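Local coordinates for protein Pre-mRNA-splicing factor SAD1 (Saccharomyces cerevisiae, PDB 4MSX) that promotes assembly of newly made U4 snRNA into the U4/U6 snRNP and is required for pre-mRNA splicing, although its ubiquitin-specific protease fold is catalytically inactive, at residues R267-L270 against L271-N275; S251-K254 against V255-L259. All blocks are in the same frame, centred on the assembly; numbering follows the deposited sequence. Where two conformers were deposited one is given.

Contact 1: residues R267-L270 against L271-N275; sequences RLFL and LWLFN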
loop_
_atom_site.group_PDB
_atom_site.type_symbol
_atom_site.label_atom_id
_atom_site.label_comp_id
_atom_site.label_asym_id
_atom_site.label_seq_id
_atom_site.Cartn_x
_atom_site.Cartn_y
_atom_site.Cartn_z
ATOM N N ARG A 267 -5.980 3.268 -9.661
ATOM C CA ARG A 267 -5.237 3.000 -10.857
ATOM C C ARG A 267 -4.240 4.143 -11.168
ATOM O O ARG A 267 -3.057 3.906 -11.451
ATOM C CB ARG A 267 -6.190 2.851 -12.046
ATOM C CG ARG A 267 -5.402 2.693 -13.340
ATOM C CD ARG A 267 -6.344 2.541 -14.580
ATOM N NE ARG A 267 -5.560 2.848 -15.752
ATOM C CZ ARG A 267 -5.375 4.081 -16.220
ATOM N NH1 ARG A 267 -6.036 5.108 -15.692
ATOM N NH2 ARG A 267 -4.581 4.244 -17.269
ATOM N N LEU A 268 -4.740 5.387 -11.147
ATOM C CA LEU A 268 -3.881 6.526 -11.447
ATOM C C LEU A 268 -2.735 6.595 -10.413
ATOM O O LEU A 268 -1.610 6.908 -10.737
ATOM C CB LEU A 268 -4.693 7.835 -11.343
ATOM C CG LEU A 268 -5.696 7.954 -12.517
ATOM C CD1 LEU A 268 -6.662 9.182 -12.319
ATOM C CD2 LEU A 268 -4.910 8.070 -13.825
ATOM N N PHE A 269 -3.056 6.318 -9.166
ATOM C CA PHE A 269 -2.022 6.408 -8.132
ATOM C C PHE A 269 -1.029 5.241 -8.243
ATOM O O PHE A 269 0.167 5.440 -8.084
ATOM C CB PHE A 269 -2.638 6.468 -6.746
ATOM C CG PHE A 269 -1.602 6.620 -5.631
ATOM C CD1 PHE A 269 -0.733 7.721 -5.613
ATOM C CD2 PHE A 269 -1.478 5.646 -4.633
ATOM C CE1 PHE A 269 0.237 7.861 -4.602
ATOM C CE2 PHE A 269 -0.503 5.785 -3.590
ATOM C CZ PHE A 269 0.328 6.895 -3.583
ATOM N N LEU A 270 -1.519 4.034 -8.546
ATOM C CA LEU A 270 -0.605 2.882 -8.754
ATOM C C LEU A 270 0.372 3.189 -9.885
ATOM O O LEU A 270 1.569 2.960 -9.758
ATOM C CB LEU A 270 -1.422 1.622 -9.109
ATOM C CG LEU A 270 -0.483 0.406 -9.327
ATOM C CD1 LEU A 270 -1.173 -0.882 -8.855
ATOM C CD2 LEU A 270 -0.092 0.323 -10.781
ATOM N N LEU A 271 -0.124 3.731 -11.002
ATOM C CA LEU A 271 0.731 4.005 -12.164
ATOM C C LEU A 271 1.732 5.098 -11.764
ATOM O O LEU A 271 2.913 5.052 -12.116
ATOM C CB LEU A 271 -0.082 4.565 -13.350
ATOM C CG LEU A 271 -1.010 3.479 -13.994
ATOM C CD1 LEU A 271 -1.870 4.023 -15.116
ATOM C CD2 LEU A 271 -0.176 2.317 -14.544
ATOM N N TRP A 272 1.241 6.141 -11.101
ATOM C CA TRP A 272 2.169 7.202 -10.655
ATOM C C TRP A 272 3.286 6.596 -9.747
ATOM O O TRP A 272 4.485 6.946 -9.855
ATOM C CB TRP A 272 1.393 8.288 -9.852
ATOM C CG TRP A 272 2.225 9.495 -9.517
ATOM C CD1 TRP A 272 2.306 10.690 -10.234
ATOM C CD2 TRP A 272 3.042 9.673 -8.343
ATOM N NE1 TRP A 272 3.161 11.581 -9.564
ATOM C CE2 TRP A 272 3.611 10.981 -8.414
ATOM C CE3 TRP A 272 3.354 8.852 -7.246
ATOM C CZ2 TRP A 272 4.504 11.459 -7.454
ATOM C CZ3 TRP A 272 4.253 9.362 -6.256
ATOM C CH2 TRP A 272 4.789 10.652 -6.388
ATOM N N LEU A 273 2.866 5.780 -8.799
ATOM C CA LEU A 273 3.788 5.257 -7.780
ATOM C C LEU A 273 4.795 4.280 -8.458
ATOM O O LEU A 273 6.006 4.327 -8.187
ATOM C CB LEU A 273 3.020 4.511 -6.685
ATOM C CG LEU A 273 3.870 4.263 -5.447
ATOM C CD1 LEU A 273 4.193 5.602 -4.700
ATOM C CD2 LEU A 273 3.180 3.266 -4.524
ATOM N N PHE A 274 4.318 3.403 -9.349
ATOM C CA PHE A 274 5.286 2.534 -10.088
ATOM C C PHE A 274 6.290 3.355 -10.895
ATOM O O PHE A 274 7.497 3.049 -10.913
ATOM C CB PHE A 274 4.591 1.618 -11.087
ATOM C CG PHE A 274 4.073 0.349 -10.480
ATOM C CD1 PHE A 274 3.841 0.248 -9.125
ATOM C CD2 PHE A 274 3.841 -0.760 -11.268
ATOM C CE1 PHE A 274 3.370 -0.949 -8.558
ATOM C CE2 PHE A 274 3.366 -1.952 -10.717
ATOM C CZ PHE A 274 3.131 -2.040 -9.371
ATOM N N ASN A 275 5.818 4.414 -11.564
ATOM C CA ASN A 275 6.745 5.221 -12.332
ATOM C C ASN A 275 7.722 5.971 -11.424
ATOM O O ASN A 275 8.893 6.174 -11.779
ATOM C CB ASN A 275 6.025 6.167 -13.313
ATOM C CG ASN A 275 5.299 5.384 -14.465
ATOM O OD1 ASN A 275 5.775 4.331 -14.940
ATOM N ND2 ASN A 275 4.138 5.884 -14.882
#
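Leu-270 and Phe-274, one helical turn apart, form a buried side of this stretch of helix 266-280. In one of two modelled conformers of Leu-270, its CD2 methyl sits squarely over the face of the Phe-274 ring, 4.0 Å from the centroid and 4° off the ring normal, a CH-pi contact. The leucine reaches it with CG anti to the backbone N (chi1 -180°), beside the carbonyl carbon, while the Phe-274 ring swings to the backbone N side (chi1 -84°). Along the backbone, Phe-274 N donates to Leu-270 O at 2.8 Å, a nearly straight bond. Phe-269 adds apolar contacts: its CE1 is 4.2 Å from Trp-272 CE3, and its CZ lies equally far from Leu-273 CD1. Phe-274 also packs edge-to-face with Trp-321 and touches Ile-202 and Ile-376; an alanine here would probably leave a gap among these residues and deprive the Leu-270 methyl of its aromatic face. Arg-267 and Leu-271, by contrast, are partly exposed: Leu-271 CD1, 3.5 Å from Arg-267 NH2, lies over one face of the extended arginine's guanidinium, but only toward its rim. This is a regular alpha-helix of the USP fold buried on two sides, Phe-269 against helices 189-203 and 247-256, Leu-270 and Phe-274 toward Val-322 and strand 374-379, with Arg-267, Leu-268 and Leu-271 on the partly exposed side.

Contact 2: residues S251-K254 against V255-L259; sequences SYLK and VREGL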
loop_
_atom_site.group_PDB
_atom_site.type_symbol
_atom_site.label_atom_id
_atom_site.label_comp_id
_atom_site.label_asym_id
_atom_site.label_seq_id
_atom_site.Cartn_x
_atom_site.Cartn_y
_atom_site.Cartn_z
ATOM N N SER A 251 0.849 13.121 1.918
ATOM C CA SER A 251 0.930 14.577 1.866
ATOM C C SER A 251 2.332 14.979 1.415
ATOM O O SER A 251 2.491 15.904 0.614
ATOM C CB SER A 251 0.517 15.201 3.213
ATOM O OG SER A 251 0.870 16.547 3.174
ATOM N N TYR A 252 3.363 14.235 1.828
ATOM C CA TYR A 252 4.703 14.489 1.332
ATOM C C TYR A 252 4.777 14.333 -0.198
ATOM O O TYR A 252 5.477 15.090 -0.927
ATOM C CB TYR A 252 5.740 13.512 2.037
ATOM C CG TYR A 252 7.035 13.370 1.288
ATOM C CD1 TYR A 252 8.042 14.310 1.450
ATOM C CD2 TYR A 252 7.272 12.314 0.423
ATOM C CE1 TYR A 252 9.225 14.236 0.742
ATOM C CE2 TYR A 252 8.472 12.223 -0.302
ATOM C CZ TYR A 252 9.436 13.208 -0.128
ATOM O OH TYR A 252 10.617 13.198 -0.815
ATOM N N LEU A 253 4.148 13.282 -0.723
ATOM C CA LEU A 253 4.172 13.127 -2.168
ATOM C C LEU A 253 3.604 14.385 -2.912
ATOM O O LEU A 253 4.073 14.737 -3.963
ATOM C CB LEU A 253 3.311 11.908 -2.566
ATOM C CG LEU A 253 3.821 10.584 -1.966
ATOM C CD1 LEU A 253 2.845 9.452 -2.508
ATOM C CD2 LEU A 253 5.277 10.273 -2.409
ATOM N N LYS A 254 2.575 14.976 -2.358
ATOM C CA LYS A 254 1.908 16.120 -3.038
ATOM C C LYS A 254 2.817 17.371 -2.855
ATOM O O LYS A 254 3.069 18.154 -3.794
ATOM C CB LYS A 254 0.541 16.394 -2.415
ATOM C CG LYS A 254 -0.489 15.196 -2.467
ATOM C CD LYS A 254 -1.969 15.669 -2.437
ATOM C CE LYS A 254 -2.856 14.886 -1.442
ATOM N NZ LYS A 254 -2.768 15.347 0.019
ATOM N N VAL A 255 3.334 17.535 -1.643
ATOM C CA VAL A 255 4.116 18.774 -1.316
ATOM C C VAL A 255 5.510 18.753 -1.942
ATOM O O VAL A 255 5.986 19.751 -2.486
ATOM C CB VAL A 255 4.179 18.943 0.221
ATOM C CG1 VAL A 255 5.203 20.052 0.661
ATOM C CG2 VAL A 255 2.805 19.256 0.741
ATOM N N ARG A 256 6.178 17.606 -1.951
ATOM C CA ARG A 256 7.548 17.606 -2.400
ATOM C C ARG A 256 7.818 16.748 -3.634
ATOM O O ARG A 256 8.855 16.908 -4.271
ATOM C CB ARG A 256 8.472 17.280 -1.191
ATOM C CG ARG A 256 8.718 18.545 -0.321
ATOM C CD ARG A 256 9.821 18.415 0.731
ATOM N NE ARG A 256 9.299 17.917 2.008
ATOM C CZ ARG A 256 9.990 17.181 2.875
ATOM N NH1 ARG A 256 11.254 16.845 2.621
ATOM N NH2 ARG A 256 9.415 16.771 4.005
ATOM N N GLU A 257 6.899 15.835 -4.004
ATOM C CA GLU A 257 7.170 15.025 -5.208
ATOM C C GLU A 257 6.195 15.334 -6.374
ATOM O O GLU A 257 6.148 14.599 -7.347
ATOM C CB GLU A 257 7.111 13.533 -4.881
ATOM C CG GLU A 257 8.068 13.185 -3.770
ATOM C CD GLU A 257 9.570 13.203 -4.199
ATOM O OE1 GLU A 257 9.890 13.319 -5.409
ATOM O OE2 GLU A 257 10.432 13.061 -3.310
ATOM N N GLY A 258 5.409 16.397 -6.245
ATOM C CA GLY A 258 4.600 16.856 -7.359
ATOM C C GLY A 258 3.404 15.953 -7.672
ATOM O O GLY A 258 2.853 16.030 -8.781
ATOM N N LEU A 259 2.943 15.161 -6.701
ATOM C CA LEU A 259 1.715 14.361 -6.921
ATOM C C LEU A 259 0.522 15.348 -6.917
ATOM O O LEU A 259 0.178 15.932 -5.868
ATOM C CB LEU A 259 1.473 13.340 -5.799
ATOM C CG LEU A 259 0.158 12.536 -5.941
ATOM C CD1 LEU A 259 0.155 11.732 -7.296
ATOM C CD2 LEU A 259 -0.018 11.602 -4.719
HETATM O O HOH W 1 5.779 18.849 -5.160
HETATM O O HOH W 2 1.824 18.768 -5.999
#
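Val-255 keeps the regular helical bond to the preceding turn, its N donating to Ser-251 O at 2.9 Å, and lays CG2 beside that same carbonyl. At Arg-256 the backbone N still bonds to Tyr-252 O (2.8 Å). Its side chain, in one of two modelled conformers, bends at its third torsion and brings the guanidinium to the edge of the Tyr-252 ring: Tyr-252 CE1 lies over the centre of one guanidinium face, 3.7 Å from Arg-256 CZ, with the two planes 89° apart, a T-shaped arrangement. NH1 then reaches a salt bridge with Glu-222. Glu-257 folds back from the other side. Its bend at chi2 (-73°) sets CG 3.6 Å from Tyr-252 CE2, and OE2 accepts a short but weak bond from Tyr-252 OH, while OE1 is held by a salt bridge to Lys-276. Gly-258 turns the chain with left-handed backbone angles (phi 73°); its N, 3.8 Å from Lys-254 O, is joined to it through a water, weakly on the glycine side. Leu-259 N comes back to Leu-253 O at 3.0 Å, from above the carbonyl plane, one residue further than the 6-to-1 bond of a Schellman motif, and its CD2 packs 4.0 Å from Leu-253 CB. A second water donates to Lys-254 O and, weakly, to Leu-259 O. Helix 222-234 meets Tyr-252, Leu-253 and Glu-257, with Arg-226 in a cation-pi contact with the tyrosine; helix 266-280 packs against Leu-253 and Leu-259.

Along the chain contact 2 comes first, at the end of helix 247-256, and contact 1 follows on the next helix, 266-280; their centres lie 14 Å apart, both in the ubiquitin-specific protease fold. The two meet directly: Phe-269 CE1 packs 3.7 Å from Leu-253 CD1, and the Trp-272 indole lies against Leu-259 CD1 and the Glu-257 carbonyl. The turn after the first helix therefore supplies part of the surface on which the second packs. Contact 1, nearer the centre of the chain, goes on to helix 189-203, and the pair connects helices 222-234 and 247-256, through helix 266-280, to strand 374-379 of the mixed sheet of this pseudo-deubiquitinase, away from the zinc site.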